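Local coordinates for protein putative sugar phosphate isomerase (Acidithiobacillus ferrooxidans, PDB 3L2H) that is a putative sugar phosphate isomerase that probably binds a metal ion through its cupin domain, at residues B[31-37]-B[48-53]; B[70-76]-B[114-120]; B[80-84]-B[95-99]; B[123-127]-B[139-143]. All coordinates share one frame; numbering follows the deposited sequence. Where two conformers were deposited one is given.

Contact 1. Residues B[31-37]-B[48-53]; sequences VRVNKSL and IHLIQI. With CXS (3-cyclohexyl-1-propylsulfonic acid), chain L.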
loop_
_atom_site.group_PDB
_atom_site.type_symbol
_atom_site.label_atom_id
_atom_site.label_comp_id
_atom_site.label_asym_id
_atom_site.label_seq_id
_atom_site.Cartn_x
_atom_site.Cartn_y
_atom_site.Cartn_z
ATOM N N VAL B 31 2.479 0.707 32.673
ATOM C CA VAL B 31 2.467 2.129 32.930
ATOM C C VAL B 31 3.831 2.626 32.547
ATOM O O VAL B 31 4.835 2.103 33.008
ATOM C CB VAL B 31 2.190 2.452 34.424
ATOM C CG1 VAL B 31 2.210 3.949 34.670
ATOM C CG2 VAL B 31 0.853 1.859 34.849
ATOM N N ARG B 32 3.875 3.640 31.690
ATOM C CA ARG B 32 5.146 4.172 31.228
ATOM C C ARG B 32 5.081 5.670 30.897
ATOM O O ARG B 32 4.018 6.187 30.537
ATOM C CB ARG B 32 5.600 3.345 30.007
ATOM C CG ARG B 32 5.160 3.847 28.641
ATOM C CD ARG B 32 5.267 2.676 27.622
ATOM N NE ARG B 32 5.151 3.120 26.251
ATOM C CZ ARG B 32 5.199 2.297 25.217
ATOM N NH1 ARG B 32 5.341 0.976 25.399
ATOM N NH2 ARG B 32 5.104 2.790 24.008
ATOM N N VAL B 33 6.210 6.367 31.050
ATOM C CA VAL B 33 6.314 7.736 30.574
ATOM C C VAL B 33 6.696 7.555 29.126
ATOM O O VAL B 33 7.656 6.854 28.830
ATOM C CB VAL B 33 7.343 8.581 31.338
ATOM C CG1 VAL B 33 7.559 9.915 30.632
ATOM C CG2 VAL B 33 6.828 8.808 32.751
ATOM N N ASN B 34 5.913 8.124 28.221
ATOM C CA ASN B 34 6.142 8.005 26.794
ATOM C C ASN B 34 6.420 9.353 26.175
ATOM O O ASN B 34 5.583 10.268 26.271
ATOM C CB ASN B 34 4.908 7.394 26.123
ATOM C CG ASN B 34 5.192 6.925 24.732
ATOM O OD1 ASN B 34 5.564 5.746 24.526
ATOM N ND2 ASN B 34 4.978 7.792 23.754
ATOM N N LYS B 35 7.585 9.480 25.561
ATOM C CA LYS B 35 7.985 10.658 24.818
ATOM C C LYS B 35 8.009 10.301 23.331
ATOM O O LYS B 35 8.862 9.543 22.882
ATOM C CB LYS B 35 9.354 11.135 25.289
ATOM C CG LYS B 35 9.361 11.570 26.805
ATOM C CD LYS B 35 10.785 11.992 27.280
ATOM C CE LYS B 35 10.793 12.275 28.758
ATOM N NZ LYS B 35 12.158 12.836 29.192
ATOM N N SER B 36 7.061 10.823 22.583
ATOM C CA SER B 36 6.929 10.449 21.218
ATOM C C SER B 36 7.819 11.372 20.350
ATOM O O SER B 36 7.461 12.531 19.993
ATOM C CB SER B 36 5.492 10.496 20.748
ATOM O OG SER B 36 5.449 10.192 19.345
ATOM N N LEU B 37 9.013 10.882 20.098
ATOM C CA LEU B 37 9.988 11.665 19.335
ATOM C C LEU B 37 9.482 11.884 17.894
ATOM O O LEU B 37 9.536 12.992 17.335
ATOM C CB LEU B 37 11.337 10.971 19.356
ATOM C CG LEU B 37 11.931 10.639 20.730
ATOM C CD1 LEU B 37 13.364 10.089 20.552
ATOM C CD2 LEU B 37 11.852 11.854 21.730
ATOM N N ILE B 48 8.436 6.463 16.879
ATOM C CA ILE B 48 9.679 6.360 17.590
ATOM C C ILE B 48 9.444 7.014 18.960
ATOM O O ILE B 48 9.179 8.221 19.022
ATOM C CB ILE B 48 10.840 7.019 16.855
ATOM C CG1 ILE B 48 11.033 6.397 15.465
ATOM C CG2 ILE B 48 12.164 6.880 17.711
ATOM C CD1 ILE B 48 12.065 7.035 14.530
ATOM N N HIS B 49 9.583 6.212 20.013
ATOM C CA HIS B 49 9.205 6.567 21.363
ATOM C C HIS B 49 10.369 6.291 22.320
ATOM O O HIS B 49 10.954 5.203 22.311
ATOM C CB HIS B 49 7.990 5.742 21.802
ATOM C CG HIS B 49 6.786 5.911 20.932
ATOM N ND1 HIS B 49 5.876 6.937 21.116
ATOM C CD2 HIS B 49 6.349 5.208 19.856
ATOM C CE1 HIS B 49 4.908 6.824 20.219
ATOM N NE2 HIS B 49 5.172 5.784 19.443
ATOM N N LEU B 50 10.672 7.264 23.152
ATOM C CA LEU B 50 11.577 7.050 24.270
ATOM C C LEU B 50 10.707 6.809 25.507
ATOM O O LEU B 50 9.888 7.651 25.894
ATOM C CB LEU B 50 12.523 8.215 24.430
ATOM C CG LEU B 50 13.573 7.818 25.478
ATOM C CD1 LEU B 50 14.952 8.144 24.984
ATOM C CD2 LEU B 50 13.264 8.426 26.854
ATOM N N ILE B 51 10.818 5.626 26.076
ATOM C CA ILE B 51 9.915 5.218 27.158
ATOM C C ILE B 51 10.695 4.988 28.434
ATOM O O ILE B 51 11.877 4.617 28.401
ATOM C CB ILE B 51 9.041 3.960 26.775
ATOM C CG1 ILE B 51 9.876 2.688 26.752
ATOM C CG2 ILE B 51 8.379 4.165 25.418
ATOM C CD1 ILE B 51 9.072 1.401 26.704
ATOM N N GLN B 52 10.034 5.247 29.549
ATOM C CA GLN B 52 10.583 4.988 30.876
ATOM C C GLN B 52 9.563 4.108 31.615
ATOM O O GLN B 52 8.398 4.492 31.706
ATOM C CB GLN B 52 10.823 6.278 31.663
ATOM C CG GLN B 52 11.632 7.330 30.907
ATOM C CD GLN B 52 11.616 8.676 31.599
ATOM O OE1 GLN B 52 10.762 8.939 32.450
ATOM N NE2 GLN B 52 12.572 9.549 31.242
ATOM N N ILE B 53 10.039 2.968 32.116
ATOM C CA ILE B 53 9.256 1.985 32.832
ATOM C C ILE B 53 9.857 1.859 34.203
ATOM O O ILE B 53 11.029 1.434 34.358
ATOM C CB ILE B 53 9.314 0.620 32.127
ATOM C CG1 ILE B 53 8.910 0.765 30.659
ATOM C CG2 ILE B 53 8.462 -0.420 32.878
ATOM C CD1 ILE B 53 8.969 -0.534 29.891
HETATM S S CXS L . 15.367 10.654 29.018
HETATM O O1 CXS L . 15.238 9.397 29.830
HETATM O O2 CXS L . 16.042 11.698 29.805
HETATM O O3 CXS L . 14.043 11.139 28.606
HETATM C C1 CXS L . 16.376 10.322 27.703
HETATM C C2 CXS L . 17.695 9.714 28.158
HETATM C C3 CXS L . 18.633 9.421 27.001
HETATM N N CXS L . 20.015 9.247 27.374
HETATM C C4 CXS L . 21.036 9.158 26.342
HETATM C C5 CXS L . 20.871 7.887 25.501
HETATM C C6 CXS L . 21.906 7.875 24.376
HETATM C C7 CXS L . 23.333 7.985 24.912
HETATM C C8 CXS L . 23.492 9.142 25.894
HETATM C C9 CXS L . 22.431 9.147 26.971
HETATM O O HOH W 1 14.097 12.371 31.905
HETATM O O HOH W 2 6.634 8.598 17.360
#
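The Arg32 guanidinium, in one of two conformers, has Ile51 CG2 over one face, offset toward the rim, with NE 3.5 Å from that methyl. In its own plane this conformer holds Asn34 OD1 side-on, through NE and NH2 together; NH2 to OD1 is 3.0 Å. The His49 ring has water 2 over one face, also toward the rim. Asn34 ND2 donates to His49 ND1 at 2.9 Å, and the bond is nearly straight (164°). The donor stands out of the ring plane, and amide and ring are turned 52° apart. Asn34 has CG anti to its backbone N (chi1 -165°), which carries the amide to the histidine. The bond to His49 sets the flip of the amide; the arginine supports it only in this conformer. Ser36 OG bonds to Asp39 and to water 2, which in turn accepts from Ile48 N.

Beneath these groups the strands pair antiparallel. Val33 with Gln52 and Lys35 with Leu50 are hydrogen-bonded pairs. On their face, Val33 and Gln52 lie side by side. The extended chains of Lys35 and Gln52 converge on the sulfonate of a CXS molecule, probably from the crystallisation liquor. Lys35 NZ reaches CXS O3 at 2.6 Å and Gln52 NE2 reaches CXS O1 at 3.0 Å. Lys35 NZ also bonds to Ile14 O. Leu50 packs on Tyr73 of a second subunit.

The bond from Asn34 is consistent with His49 ND1 acting as the acceptor. On the other face, the lysine and glutamine could form an anion-binding spot, here taken by a sulfonate.

Contact 2. Residues B[70-76]-B[114-120]; sequences EAVYVLS and TLVCLVI. With EDO (1,2-ethanediol), chain N.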
loop_
_atom_site.group_PDB
_atom_site.type_symbol
_atom_site.label_atom_id
_atom_site.label_comp_id
_atom_site.label_asym_id
_atom_site.label_seq_id
_atom_site.Cartn_x
_atom_site.Cartn_y
_atom_site.Cartn_z
ATOM N N GLU B 70 7.732 -4.141 15.006
ATOM C CA GLU B 70 8.006 -3.413 16.229
ATOM C C GLU B 70 9.426 -3.797 16.650
ATOM O O GLU B 70 9.843 -4.919 16.373
ATOM C CB GLU B 70 6.989 -3.853 17.295
ATOM C CG GLU B 70 7.093 -3.234 18.589
ATOM C CD GLU B 70 5.867 -3.517 19.470
ATOM O OE1 GLU B 70 5.249 -4.630 19.441
ATOM O OE2 GLU B 70 5.537 -2.577 20.178
ATOM N N ALA B 71 10.129 -2.912 17.348
ATOM C CA ALA B 71 11.439 -3.225 17.896
ATOM C C ALA B 71 11.721 -2.385 19.132
ATOM O O ALA B 71 11.104 -1.330 19.326
ATOM C CB ALA B 71 12.540 -3.002 16.842
ATOM N N VAL B 72 12.672 -2.845 19.954
ATOM C CA VAL B 72 13.034 -2.180 21.205
ATOM C C VAL B 72 14.537 -2.099 21.319
ATOM O O VAL B 72 15.229 -3.077 21.039
ATOM C CB VAL B 72 12.472 -2.900 22.441
ATOM C CG1 VAL B 72 12.875 -2.140 23.740
ATOM C CG2 VAL B 72 10.937 -3.079 22.364
ATOM N N TYR B 73 15.074 -0.934 21.693
ATOM C CA TYR B 73 16.521 -0.781 21.928
ATOM C C TYR B 73 16.706 -0.241 23.337
ATOM O O TYR B 73 16.130 0.787 23.702
ATOM C CB TYR B 73 17.207 0.099 20.864
ATOM C CG TYR B 73 18.726 0.191 21.004
ATOM C CD1 TYR B 73 19.538 -0.751 20.408
ATOM C CD2 TYR B 73 19.339 1.204 21.724
ATOM C CE1 TYR B 73 20.925 -0.706 20.516
ATOM C CE2 TYR B 73 20.747 1.248 21.849
ATOM C CZ TYR B 73 21.528 0.286 21.236
ATOM O OH TYR B 73 22.908 0.295 21.280
ATOM N N VAL B 74 17.431 -0.977 24.160
ATOM C CA VAL B 74 17.547 -0.623 25.583
ATOM C C VAL B 74 18.641 0.402 25.770
ATOM O O VAL B 74 19.781 0.162 25.400
ATOM C CB VAL B 74 17.841 -1.835 26.454
ATOM C CG1 VAL B 74 17.914 -1.428 27.961
ATOM C CG2 VAL B 74 16.795 -2.941 26.246
ATOM N N LEU B 75 18.288 1.546 26.349
ATOM C CA LEU B 75 19.245 2.611 26.622
ATOM C C LEU B 75 19.818 2.521 28.031
ATOM O O LEU B 75 21.001 2.769 28.208
ATOM C CB LEU B 75 18.598 3.981 26.410
ATOM C CG LEU B 75 18.161 4.272 24.966
ATOM C CD1 LEU B 75 17.347 5.613 24.868
ATOM C CD2 LEU B 75 19.337 4.272 23.987
ATOM N N SER B 76 18.989 2.232 29.035
ATOM C CA SER B 76 19.526 2.066 30.393
ATOM C C SER B 76 18.603 1.239 31.241
ATOM O O SER B 76 17.411 1.057 30.920
ATOM C CB SER B 76 19.785 3.402 31.101
ATOM O OG SER B 76 18.604 4.088 31.376
ATOM N N THR B 114 15.113 2.730 36.766
ATOM C CA THR B 114 14.191 2.911 35.655
ATOM C C THR B 114 14.700 2.183 34.426
ATOM O O THR B 114 15.889 2.246 34.125
ATOM C CB THR B 114 14.075 4.415 35.291
ATOM O OG1 THR B 114 13.812 5.140 36.501
ATOM C CG2 THR B 114 12.973 4.654 34.206
ATOM N N LEU B 115 13.793 1.552 33.692
ATOM C CA LEU B 115 14.148 0.918 32.416
ATOM C C LEU B 115 13.842 1.916 31.338
ATOM O O LEU B 115 12.686 2.350 31.227
ATOM C CB LEU B 115 13.385 -0.380 32.239
ATOM C CG LEU B 115 13.485 -1.108 30.896
ATOM C CD1 LEU B 115 14.938 -1.463 30.539
ATOM C CD2 LEU B 115 12.631 -2.391 30.918
ATOM N N VAL B 116 14.856 2.303 30.549
ATOM C CA VAL B 116 14.681 3.324 29.525
ATOM C C VAL B 116 15.037 2.751 28.141
ATOM O O VAL B 116 16.117 2.228 27.932
ATOM C CB VAL B 116 15.503 4.605 29.840
ATOM C CG1 VAL B 116 15.278 5.711 28.791
ATOM C CG2 VAL B 116 15.168 5.095 31.272
ATOM N N CYS B 117 14.079 2.807 27.224
ATOM C CA CYS B 117 14.199 2.218 25.901
ATOM C C CYS B 117 13.683 3.118 24.815
ATOM O O CYS B 117 12.836 3.982 25.049
ATOM C CB CYS B 117 13.329 0.954 25.774
ATOM S SG CYS B 117 13.730 -0.334 26.997
ATOM N N LEU B 118 14.186 2.860 23.622
ATOM C CA LEU B 118 13.610 3.364 22.407
ATOM C C LEU B 118 12.707 2.271 21.866
ATOM O O LEU B 118 13.126 1.105 21.774
ATOM C CB LEU B 118 14.669 3.663 21.357
ATOM C CG LEU B 118 15.397 4.963 21.379
ATOM C CD1 LEU B 118 16.359 4.942 20.177
ATOM C CD2 LEU B 118 14.368 6.141 21.339
ATOM N N VAL B 119 11.457 2.613 21.602
ATOM C CA VAL B 119 10.521 1.733 20.955
ATOM C C VAL B 119 10.248 2.283 19.534
ATOM O O VAL B 119 9.891 3.463 19.358
ATOM C CB VAL B 119 9.230 1.562 21.775
ATOM C CG1 VAL B 119 8.249 0.690 20.991
ATOM C CG2 VAL B 119 9.548 0.940 23.141
ATOM N N ILE B 120 10.428 1.408 18.536
ATOM C CA ILE B 120 10.355 1.745 17.123
ATOM C C ILE B 120 9.322 0.853 16.490
ATOM O O ILE B 120 9.405 -0.391 16.623
ATOM C CB ILE B 120 11.689 1.525 16.425
ATOM C CG1 ILE B 120 12.789 2.399 17.040
ATOM C CG2 ILE B 120 11.563 1.832 14.900
ATOM C CD1 ILE B 120 14.186 1.815 16.940
HETATM C C1 EDO N . 6.292 -2.164 23.471
HETATM O O1 EDO N . 5.402 -2.921 22.622
HETATM C C2 EDO N . 7.544 -2.953 23.767
HETATM O O2 EDO N . 7.211 -3.938 24.769
HETATM O O HOH W 3 18.037 3.798 34.044
#
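Ala71 pairs with Ile120 and Tyr73 with Leu118 through backbone hydrogen bonds, both as antiparallel hydrogen-bonded pairs; Tyr73 N to Leu118 O is 2.8 Å. Val116 O then takes two donors, Leu75 N at 2.8 Å and Ser76 N at 3.1 Å. This is a classic beta bulge, and it shifts the register by one residue. Val116 N returns a nearly straight bond (178°) to Ser76 O.

Apolar contacts form on both faces. On the face of Val72 and Val74, Val72 CG1 lies 3.7 Å from Cys117 CB, and Val74 CG2 meets Cys117 SG. Val74 CG1 meets Leu115 CD1 at 3.9 Å, the two side chains crossing at about a right angle. Across the bulge, Leu75 CD1 comes 4.0 Å from Leu118 CG. Leu75 also packs on Tyr73 of a second subunit.

Polar side chains sit toward the ends. Ser76 OG lies between its backbone N and carbonyl carbon (chi1 67°), over Val116 CB, and water 3 links it to Thr114 O. Glu70 OE2 lies next to O1 of a 1,2-ethanediol, a contact too short to be relied on. Glu70 OE1 bonds to His63, and the same diol reaches Ser59 and His105.

Antiparallel strands like these, with Val72 and Leu115 packing on Ile107 of the facing sheet, are typical of the cupin beta-barrel.

Contact 3. Residues B[80-84]-B[95-99]; sequences TLTME and FVGFP. With EDO (1,2-ethanediol), chain O.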
loop_
_atom_site.group_PDB
_atom_site.type_symbol
_atom_site.label_atom_id
_atom_site.label_comp_id
_atom_site.label_asym_id
_atom_site.label_seq_id
_atom_site.Cartn_x
_atom_site.Cartn_y
_atom_site.Cartn_z
ATOM N N THR B 80 13.037 -7.779 31.961
ATOM C CA THR B 80 12.824 -9.178 31.656
ATOM C C THR B 80 11.900 -9.219 30.464
ATOM O O THR B 80 10.791 -8.680 30.511
ATOM C CB THR B 80 12.176 -9.893 32.803
ATOM O OG1 THR B 80 13.066 -9.860 33.920
ATOM C CG2 THR B 80 11.818 -11.362 32.416
ATOM N N LEU B 81 12.387 -9.823 29.383
ATOM C CA LEU B 81 11.636 -9.938 28.140
ATOM C C LEU B 81 10.941 -11.298 28.120
ATOM O O LEU B 81 11.594 -12.303 28.276
ATOM C CB LEU B 81 12.618 -9.794 26.965
ATOM C CG LEU B 81 12.125 -10.161 25.555
ATOM C CD1 LEU B 81 10.914 -9.244 25.150
ATOM C CD2 LEU B 81 13.258 -10.086 24.547
ATOM N N THR B 82 9.607 -11.320 27.991
ATOM C CA THR B 82 8.868 -12.539 27.770
ATOM C C THR B 82 8.504 -12.619 26.298
ATOM O O THR B 82 7.919 -11.685 25.769
ATOM C CB THR B 82 7.575 -12.572 28.630
ATOM O OG1 THR B 82 7.962 -12.570 29.999
ATOM C CG2 THR B 82 6.698 -13.786 28.346
HETATM N N MSE B 83 8.870 -13.724 25.649
HETATM C CA MSE B 83 8.487 -14.004 24.269
HETATM C C MSE B 83 7.991 -15.418 24.208
HETATM O O MSE B 83 8.702 -16.335 24.577
HETATM C CB MSE B 83 9.647 -13.838 23.276
HETATM C CG MSE B 83 10.160 -12.457 23.177
HETATM SE SE MSE B 83 11.552 -12.265 21.753
HETATM C CE MSE B 83 13.019 -13.220 22.658
ATOM N N GLU B 84 6.747 -15.595 23.747
ATOM C CA GLU B 84 6.100 -16.907 23.759
ATOM C C GLU B 84 6.292 -17.547 25.146
ATOM O O GLU B 84 5.941 -16.931 26.141
ATOM C CB GLU B 84 6.617 -17.752 22.600
ATOM C CG GLU B 84 6.317 -17.115 21.229
ATOM C CD GLU B 84 4.820 -17.140 20.899
ATOM O OE1 GLU B 84 4.181 -18.202 21.135
ATOM O OE2 GLU B 84 4.277 -16.121 20.433
ATOM N N PHE B 95 18.946 -5.294 21.726
ATOM C CA PHE B 95 17.979 -4.982 20.731
ATOM C C PHE B 95 17.106 -6.183 20.515
ATOM O O PHE B 95 17.621 -7.311 20.373
ATOM C CB PHE B 95 18.700 -4.666 19.428
ATOM C CG PHE B 95 17.771 -4.438 18.240
ATOM C CD1 PHE B 95 17.163 -3.221 18.034
ATOM C CD2 PHE B 95 17.482 -5.479 17.359
ATOM C CE1 PHE B 95 16.296 -3.038 16.934
ATOM C CE2 PHE B 95 16.658 -5.289 16.278
ATOM C CZ PHE B 95 16.062 -4.065 16.071
ATOM N N VAL B 96 15.799 -5.949 20.432
ATOM C CA VAL B 96 14.872 -6.998 20.079
ATOM C C VAL B 96 13.937 -6.474 18.996
ATOM O O VAL B 96 13.468 -5.321 19.060
ATOM C CB VAL B 96 14.142 -7.569 21.355
ATOM C CG1 VAL B 96 13.446 -6.539 22.079
ATOM C CG2 VAL B 96 13.150 -8.695 20.991
ATOM N N GLY B 97 13.731 -7.298 17.972
ATOM C CA GLY B 97 12.862 -6.953 16.868
ATOM C C GLY B 97 11.796 -8.011 16.653
ATOM O O GLY B 97 12.057 -9.226 16.814
ATOM N N PHE B 98 10.611 -7.559 16.257
ATOM C CA PHE B 98 9.482 -8.449 16.026
ATOM C C PHE B 98 8.944 -8.354 14.613
ATOM O O PHE B 98 8.126 -7.464 14.305
ATOM C CB PHE B 98 8.373 -8.141 17.021
ATOM C CG PHE B 98 8.802 -8.337 18.438
ATOM C CD1 PHE B 98 8.753 -9.591 19.005
ATOM C CD2 PHE B 98 9.302 -7.296 19.182
ATOM C CE1 PHE B 98 9.196 -9.784 20.281
ATOM C CE2 PHE B 98 9.692 -7.488 20.475
ATOM C CZ PHE B 98 9.664 -8.745 21.007
ATOM N N PRO B 99 9.397 -9.270 13.747
ATOM C CA PRO B 99 8.751 -9.440 12.465
ATOM C C PRO B 99 7.272 -9.795 12.716
ATOM O O PRO B 99 6.921 -10.306 13.774
ATOM C CB PRO B 99 9.515 -10.618 11.836
ATOM C CG PRO B 99 10.841 -10.649 12.557
ATOM C CD PRO B 99 10.517 -10.214 13.943
HETATM C C1 EDO O . 14.859 -6.979 35.283
HETATM O O1 EDO O . 13.495 -7.387 35.178
HETATM C C2 EDO O . 15.487 -7.585 36.534
HETATM O O2 EDO O . 16.873 -7.756 36.284
#
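Two beta-sheets of the cupin domain face each other here, strand 79-83 from one and strand 95-98 from the other. The strand segments run 10.9 Å apart at closest approach, and no hydrogen bond joins them. Four buried side chains meet between them.

Leu81 and Val96 reach toward each other tip to tip, with Leu81 CD2 3.8 Å from Val96 CG2. Val96 has CG2 anti to its backbone N, while CG1 takes the place between N and the carbonyl carbon (chi1 57°). That turn presents CG2 to both Leu81 and Met83. Met83, a selenomethionine, slides past Val96 in the opposite direction, its SE 4.0 Å from CG2. The chain bends at its last torsion (chi3 -72°), and Met83 SE comes 3.7 Å from Phe98 CE1. Met83 SE is 4.8 Å from the centroid of the Phe98 ring and 64° off its normal, an oblique Met-aromatic contact. Leu81 CD1 is 4.4 Å from Phe98 CZ, at the ring edge and near its plane.

Phe98 also stacks on His105, which Leu81 and Met83 touch as well. Phe95 and Val96 pair antiparallel with a strand of a second subunit, so the sheet continues across that interface. Thr80 lies apart from this cluster, its OG1 bonded to a 1,2-ethanediol.

Apolar side chains meeting between two sheets, without backbone bonds from one to the other, are typical of the hydrophobic interior of a cupin barrel.

Contact 4. Residues B[123-127]-B[139-143]; sequences RLDQD and YRNNG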
loop_
_atom_site.group_PDB
_atom_site.type_symbol
_atom_site.label_atom_id
_atom_site.label_comp_id
_atom_site.label_asym_id
_atom_site.label_seq_id
_atom_site.Cartn_x
_atom_site.Cartn_y
_atom_site.Cartn_z
ATOM N N ARG B 123 3.636 2.382 11.587
ATOM C CA ARG B 123 2.280 2.874 11.742
ATOM C C ARG B 123 1.515 2.593 10.470
ATOM O O ARG B 123 1.766 3.259 9.495
ATOM C CB ARG B 123 2.244 4.366 11.963
ATOM C CG ARG B 123 2.698 4.763 13.315
ATOM C CD ARG B 123 2.239 6.141 13.630
ATOM N NE ARG B 123 2.761 6.462 14.929
ATOM C CZ ARG B 123 2.728 7.663 15.484
ATOM N NH1 ARG B 123 2.215 8.690 14.846
ATOM N NH2 ARG B 123 3.223 7.822 16.699
ATOM N N LEU B 124 0.644 1.588 10.472
ATOM C CA LEU B 124 -0.122 1.207 9.288
ATOM C C LEU B 124 -1.597 1.464 9.525
ATOM O O LEU B 124 -2.067 1.423 10.650
ATOM C CB LEU B 124 0.049 -0.269 8.976
ATOM C CG LEU B 124 1.454 -0.707 8.678
ATOM C CD1 LEU B 124 1.509 -2.275 8.531
ATOM C CD2 LEU B 124 2.004 0.056 7.411
ATOM N N ASP B 125 -2.300 1.755 8.448
ATOM C CA ASP B 125 -3.732 1.981 8.507
ATOM C C ASP B 125 -4.530 0.736 8.932
ATOM O O ASP B 125 -5.602 0.894 9.507
ATOM C CB ASP B 125 -4.247 2.429 7.151
ATOM C CG ASP B 125 -3.926 3.890 6.847
ATOM O OD1 ASP B 125 -3.556 4.656 7.741
ATOM O OD2 ASP B 125 -4.123 4.274 5.695
ATOM N N GLN B 126 -4.029 -0.450 8.630
ATOM C CA GLN B 126 -4.645 -1.708 9.044
ATOM C C GLN B 126 -3.662 -2.623 9.801
ATOM O O GLN B 126 -2.529 -2.853 9.365
ATOM C CB GLN B 126 -5.184 -2.491 7.847
ATOM C CG GLN B 126 -6.342 -1.805 7.065
ATOM C CD GLN B 126 -6.871 -2.688 5.900
ATOM O OE1 GLN B 126 -6.377 -2.544 4.794
ATOM N NE2 GLN B 126 -7.834 -3.652 6.178
ATOM N N ASP B 127 -4.154 -3.231 10.869
ATOM C CA ASP B 127 -3.364 -4.214 11.612
ATOM C C ASP B 127 -4.333 -5.105 12.358
ATOM O O ASP B 127 -5.535 -4.811 12.484
ATOM C CB ASP B 127 -2.401 -3.490 12.567
ATOM C CG ASP B 127 -1.268 -4.375 13.120
ATOM O OD1 ASP B 127 -0.987 -5.473 12.586
ATOM O OD2 ASP B 127 -0.665 -3.903 14.123
ATOM N N TYR B 139 -8.931 -5.942 15.647
ATOM C CA TYR B 139 -8.827 -5.671 14.244
ATOM C C TYR B 139 -8.890 -4.158 14.163
ATOM O O TYR B 139 -9.867 -3.567 14.640
ATOM C CB TYR B 139 -9.999 -6.255 13.490
ATOM C CG TYR B 139 -10.191 -7.741 13.596
ATOM C CD1 TYR B 139 -9.574 -8.612 12.711
ATOM C CD2 TYR B 139 -11.027 -8.271 14.567
ATOM C CE1 TYR B 139 -9.793 -10.017 12.833
ATOM C CE2 TYR B 139 -11.217 -9.611 14.709
ATOM C CZ TYR B 139 -10.621 -10.488 13.799
ATOM O OH TYR B 139 -10.881 -11.815 13.952
ATOM N N ARG B 140 -7.828 -3.526 13.644
ATOM C CA ARG B 140 -7.811 -2.084 13.517
ATOM C C ARG B 140 -7.752 -1.744 12.035
ATOM O O ARG B 140 -6.846 -2.148 11.341
ATOM C CB ARG B 140 -6.636 -1.466 14.267
ATOM C CG ARG B 140 -6.719 0.053 14.262
ATOM C CD ARG B 140 -5.558 0.720 15.036
ATOM N NE ARG B 140 -4.250 0.215 14.704
ATOM C CZ ARG B 140 -3.604 0.516 13.588
ATOM N NH1 ARG B 140 -4.180 1.276 12.673
ATOM N NH2 ARG B 140 -2.420 -0.024 13.340
ATOM N N ASN B 141 -8.737 -0.993 11.599
ATOM C CA ASN B 141 -8.984 -0.710 10.185
ATOM C C ASN B 141 -9.303 0.750 9.999
ATOM O O ASN B 141 -10.445 1.164 10.090
ATOM C CB ASN B 141 -10.116 -1.637 9.678
ATOM C CG ASN B 141 -9.637 -3.100 9.568
ATOM O OD1 ASN B 141 -8.633 -3.368 8.865
ATOM N ND2 ASN B 141 -10.291 -4.018 10.255
ATOM N N ASN B 142 -8.262 1.520 9.675
ATOM C CA ASN B 142 -8.415 2.967 9.541
ATOM C C ASN B 142 -9.323 3.616 10.578
ATOM O O ASN B 142 -10.348 4.217 10.229
ATOM C CB ASN B 142 -9.040 3.293 8.194
ATOM C CG ASN B 142 -8.051 3.178 7.070
ATOM O OD1 ASN B 142 -7.496 4.206 6.649
ATOM N ND2 ASN B 142 -7.776 1.978 6.619
ATOM N N GLY B 143 -9.074 3.519 11.850
ATOM C CA GLY B 143 -10.082 4.293 12.646
ATOM C C GLY B 143 -11.301 3.517 13.136
ATOM O O GLY B 143 -11.990 3.996 14.031
HETATM O O HOH W 4 -6.007 2.013 4.335
HETATM O O HOH W 5 -6.842 -5.091 9.960
HETATM O O HOH W 6 -1.229 -1.689 15.431
#
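Arg140 turns its guanidinium end-on to the carbonyl oxygen of Leu124. NH1 lies 2.9 Å and NH2 3.1 Å from Leu124 O, which sits in the guanidinium plane. The chain leaves with CG anti to the backbone N but bends at chi3 (48°), and this brings the head back to the edge-on contact with Leu124 O. NH2 of Arg140 is also 3.6 Å from Asp127 CB. Its charge is met by a salt bridge to Glu68, while water 6 joins it to Asp127 OD2. That carboxylate oxygen also bonds to His65.

Gln126 and Asn141 cross with their amide planes 61° apart. Gln126 NE2 donates to Asn141 OD1 at 2.8 Å, in the plane of its own amide but above the carbonyl plane of the asparagine. The bond is close to straight (162°).

These pairs lie at the open end of the beta hairpin formed by strands 126-131 and 136-141. Asp127 and Arg140 make the hydrogen-bonded pair, with Asp127 N 2.9 Å from Arg140 O. Gln126 and Asn141 are the non-hydrogen-bonded pair next to it. Beyond the strands, Asn142 N still reaches Asp125 O at 2.7 Å.

The carboxylate of Asp125 and the amide of Asn142 have their planes turned against each other, and water 4 bridges Asp125 OD2 to Asn142 ND2. Asn142 ND2 bonds in addition to Tyr67 OH of a third subunit, whose Tyr67 also packs on Gln126 and Asn141.

From the N terminus, contact 1 comes first: it closes the loop with helix 37-41 and pairs strands 27-36 and 46-53. Contact 2 closes a longer loop, from 76 to 114, and joins strands 70-76 and 115-122. Contact 3 falls wholly within that loop and brings the three-stranded sheet against the six-stranded one. Contact 4 follows as a separate hairpin. No two contacts cross. Contacts 1 and 2 are neighbours in the large sheet, where His49 and Ile51 bond to Val119 and Cys117. Contact 3 adds strand 95-98 beside 70-76. Contact 4 lies about 24 Å from contact 2, centre to centre, yet Arg123 reaches back to His49 and Ser36.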